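Peroxiredoxin 6 (Arenicola marina, PDB 2V2G) probably reduces hydrogen peroxide and organic hydroperoxides to water and alcohols as a thiol-specific peroxidase of the Prx6 subfamily. Local coordinates at residues D25-S30 with G63-A68. The protein carries 1 engineered substitution. Numbering follows the deposited sequence.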
ATOM      1  N   ASP A  25     -21.682  12.890  -1.027  1.00 23.78           N
ATOM      2  CA  ASP A  25     -22.158  14.170  -0.426  1.00 24.01           C
ATOM      3  C   ASP A  25     -21.169  14.624   0.656  1.00 25.45           C
ATOM      4  O   ASP A  25     -20.826  15.798   0.769  1.00 25.45           O
ATOM      5  CB  ASP A  25     -23.531  13.999   0.208  1.00 23.56           C
ATOM      6  CG  ASP A  25     -24.651  13.786  -0.819  1.00 24.62           C
ATOM      7  OD1 ASP A  25     -24.423  14.041  -2.020  1.00 27.14           O
ATOM      8  OD2 ASP A  25     -25.788  13.452  -0.421  1.00 28.20           O
ATOM      9  N   TRP A  26     -20.753  13.673   1.466  1.00 24.94           N
ATOM     10  CA  TRP A  26     -19.856  13.922   2.579  1.00 24.60           C
ATOM     11  C   TRP A  26     -18.491  14.321   2.038  1.00 24.44           C
ATOM     12  O   TRP A  26     -17.909  15.321   2.487  1.00 24.96           O
ATOM     13  CB  TRP A  26     -19.718  12.663   3.464  1.00 25.61           C
ATOM     14  CG  TRP A  26     -18.708  12.861   4.538  1.00 26.43           C
ATOM     15  CD1 TRP A  26     -18.893  13.477   5.748  1.00 28.01           C
ATOM     16  CD2 TRP A  26     -17.331  12.531   4.470  1.00 27.65           C
ATOM     17  NE1 TRP A  26     -17.715  13.495   6.443  1.00 27.28           N
ATOM     18  CE2 TRP A  26     -16.737  12.953   5.677  1.00 25.35           C
ATOM     19  CE3 TRP A  26     -16.537  11.928   3.504  1.00 27.85           C
ATOM     20  CZ2 TRP A  26     -15.384  12.762   5.944  1.00 27.85           C
ATOM     21  CZ3 TRP A  26     -15.160  11.740   3.782  1.00 29.01           C
ATOM     22  CH2 TRP A  26     -14.631  12.194   5.000  1.00 28.05           C
ATOM     23  N   LEU A  27     -18.014  13.596   1.052  1.00 24.62           N
ATOM     24  CA  LEU A  27     -16.719  13.895   0.469  1.00 24.82           C
ATOM     25  C   LEU A  27     -16.740  15.231  -0.324  1.00 24.19           C
ATOM     26  O   LEU A  27     -15.839  16.085  -0.175  1.00 23.89           O
ATOM     27  CB  LEU A  27     -16.178  12.763  -0.420  1.00 24.91           C
ATOM     28  CG  LEU A  27     -14.807  13.025  -1.028  1.00 24.82           C
ATOM     29  CD1 LEU A  27     -13.768  13.126   0.073  1.00 27.30           C
ATOM     30  CD2 LEU A  27     -14.334  11.892  -1.999  1.00 27.73           C
ATOM     31  N   GLY A  28     -17.776  15.426  -1.151  1.00 23.63           N
ATOM     32  CA  GLY A  28     -17.777  16.631  -1.971  1.00 24.84           C
ATOM     33  C   GLY A  28     -16.601  16.704  -2.951  1.00 24.58           C
ATOM     34  O   GLY A  28     -16.038  15.677  -3.373  1.00 26.86           O
ATOM     35  N   ASN A  29     -16.241  17.944  -3.316  1.00 26.49           N
ATOM     36  CA  ASN A  29     -15.215  18.192  -4.337  1.00 25.98           C
ATOM     37  C   ASN A  29     -13.818  18.240  -3.669  1.00 26.54           C
ATOM     38  O   ASN A  29     -13.153  19.283  -3.676  1.00 29.03           O
ATOM     39  CB  ASN A  29     -15.563  19.504  -5.031  1.00 28.04           C
ATOM     40  CG  ASN A  29     -14.609  19.903  -6.099  1.00 29.37           C
ATOM     41  OD1 ASN A  29     -14.033  19.058  -6.769  1.00 35.95           O
ATOM     42  ND2 ASN A  29     -14.449  21.247  -6.296  1.00 33.72           N
ATOM     43  N   SER A  30     -13.478  17.170  -2.980  1.00 24.59           N
ATOM     44  CA  SER A  30     -12.303  17.104  -2.121  1.00 25.54           C
ATOM     45  C   SER A  30     -11.598  15.774  -2.276  1.00 24.88           C
ATOM     46  O   SER A  30     -12.273  14.759  -2.518  1.00 25.79           O
ATOM     47  CB  SER A  30     -12.722  17.197  -0.660  1.00 26.40           C
ATOM     48  OG  SER A  30     -11.606  17.312   0.193  1.00 25.72           O
ATOM     49  N   GLY A  63      -5.857  19.555   2.159  1.00 22.94           N
ATOM     50  CA  GLY A  63      -7.235  19.468   1.692  1.00 24.16           C
ATOM     51  C   GLY A  63      -7.791  18.066   1.648  1.00 22.76           C
ATOM     52  O   GLY A  63      -8.649  17.743   0.813  1.00 24.57           O
ATOM     53  N   VAL A  64      -7.307  17.197   2.541  1.00 22.63           N
ATOM     54  CA  VAL A  64      -7.679  15.793   2.526  1.00 22.81           C
ATOM     55  C   VAL A  64      -8.598  15.438   3.695  1.00 23.85           C
ATOM     56  O   VAL A  64      -8.263  15.687   4.881  1.00 25.04           O
ATOM     57  CB  VAL A  64      -6.414  14.842   2.575  1.00 23.35           C
ATOM     58  CG1 VAL A  64      -6.850  13.410   2.738  1.00 26.32           C
ATOM     59  CG2 VAL A  64      -5.459  15.163   1.377  1.00 23.83           C
ATOM     60  N   LYS A  65      -9.810  15.066   3.334  1.00 23.15           N
ATOM     61  CA  LYS A  65     -10.815  14.648   4.342  1.00 23.88           C
ATOM     62  C   LYS A  65     -10.546  13.236   4.784  1.00 25.77           C
ATOM     63  O   LYS A  65     -10.455  12.333   3.948  1.00 29.20           O
ATOM     64  CB  LYS A  65     -12.239  14.708   3.780  1.00 25.89           C
ATOM     65  CG  LYS A  65     -12.679  16.113   3.501  1.00 25.47           C
ATOM     66  CD  LYS A  65     -14.174  16.222   3.133  1.00 26.06           C
ATOM     67  CE  LYS A  65     -14.576  17.594   2.645  1.00 29.50           C
ATOM     68  NZ  LYS A  65     -16.044  17.614   2.390  1.00 29.86           N
ATOM     69  N   LEU A  66     -10.558  13.009   6.084  1.00 24.73           N
ATOM     70  CA  LEU A  66     -10.408  11.683   6.634  1.00 23.17           C
ATOM     71  C   LEU A  66     -11.692  11.018   7.144  1.00 22.78           C
ATOM     72  O   LEU A  66     -12.550  11.697   7.719  1.00 23.23           O
ATOM     73  CB  LEU A  66      -9.466  11.784   7.846  1.00 24.39           C
ATOM     74  CG  LEU A  66      -8.008  12.140   7.615  1.00 24.79           C
ATOM     75  CD1 LEU A  66      -7.390  12.844   8.890  1.00 25.78           C
ATOM     76  CD2 LEU A  66      -7.269  10.890   7.184  1.00 24.10           C
ATOM     77  N   ILE A  67     -11.769   9.702   6.987  1.00 22.33           N
ATOM     78  CA  ILE A  67     -12.893   8.918   7.497  1.00 23.32           C
ATOM     79  C   ILE A  67     -12.494   7.476   7.794  1.00 23.57           C
ATOM     80  O   ILE A  67     -11.866   6.863   6.983  1.00 24.07           O
ATOM     81  CB  ILE A  67     -14.208   9.026   6.620  1.00 23.17           C
ATOM     82  CG1 ILE A  67     -15.378   8.359   7.292  1.00 25.12           C
ATOM     83  CG2 ILE A  67     -14.030   8.476   5.226  1.00 23.30           C
ATOM     84  CD1 ILE A  67     -16.781   8.959   6.809  1.00 24.83           C
ATOM     85  N   ALA A  68     -12.793   7.051   9.036  1.00 23.32           N
ATOM     86  CA  ALA A  68     -12.484   5.693   9.510  1.00 24.42           C
ATOM     87  C   ALA A  68     -13.701   4.770   9.387  1.00 24.86           C
ATOM     88  O   ALA A  68     -14.804   5.223   9.172  1.00 24.81           O
ATOM     89  CB  ALA A  68     -11.952   5.752  10.912  1.00 24.99           C
TER
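The C-terminal end of the short helix 23-27 packs on strand 64-70 of the central mixed sheet, with W26 lying between K65 and I67. CD1 of I67 sits over one face of the indole, 4.1 Å from the centroid of the six-membered ring and 7° off its normal, a CH-pi contact. CD of K65 lies over the opposite face, and L66 O meets the ring edge near its plane, 3.5 Å from CH2 of W26. CG of W26 is anti to the backbone N (chi1 175°), which brings the benzo edge to the strand, with CH2 3.6 Å from CB of I67. The K65 chain, extended beyond CG, carries NZ to the helix end, where it donates to W26 O at 3.0 Å, in the carbonyl plane, and to L27 O at 3.0 Å, from above that carbonyl's plane. An alanine in place of K65 would probably leave both carbonyls without this ammonium partner and thin the aliphatic cover over one indole face. CE of K65 also passes 3.8 Å from CB of S30. K65 and I67 pair through their backbones with strand 31-36, which follows the helix; the contact lays the end of that helix on the sheet of a thioredoxin-like peroxiredoxin fold, a strand lysine binding two helix-end carbonyls.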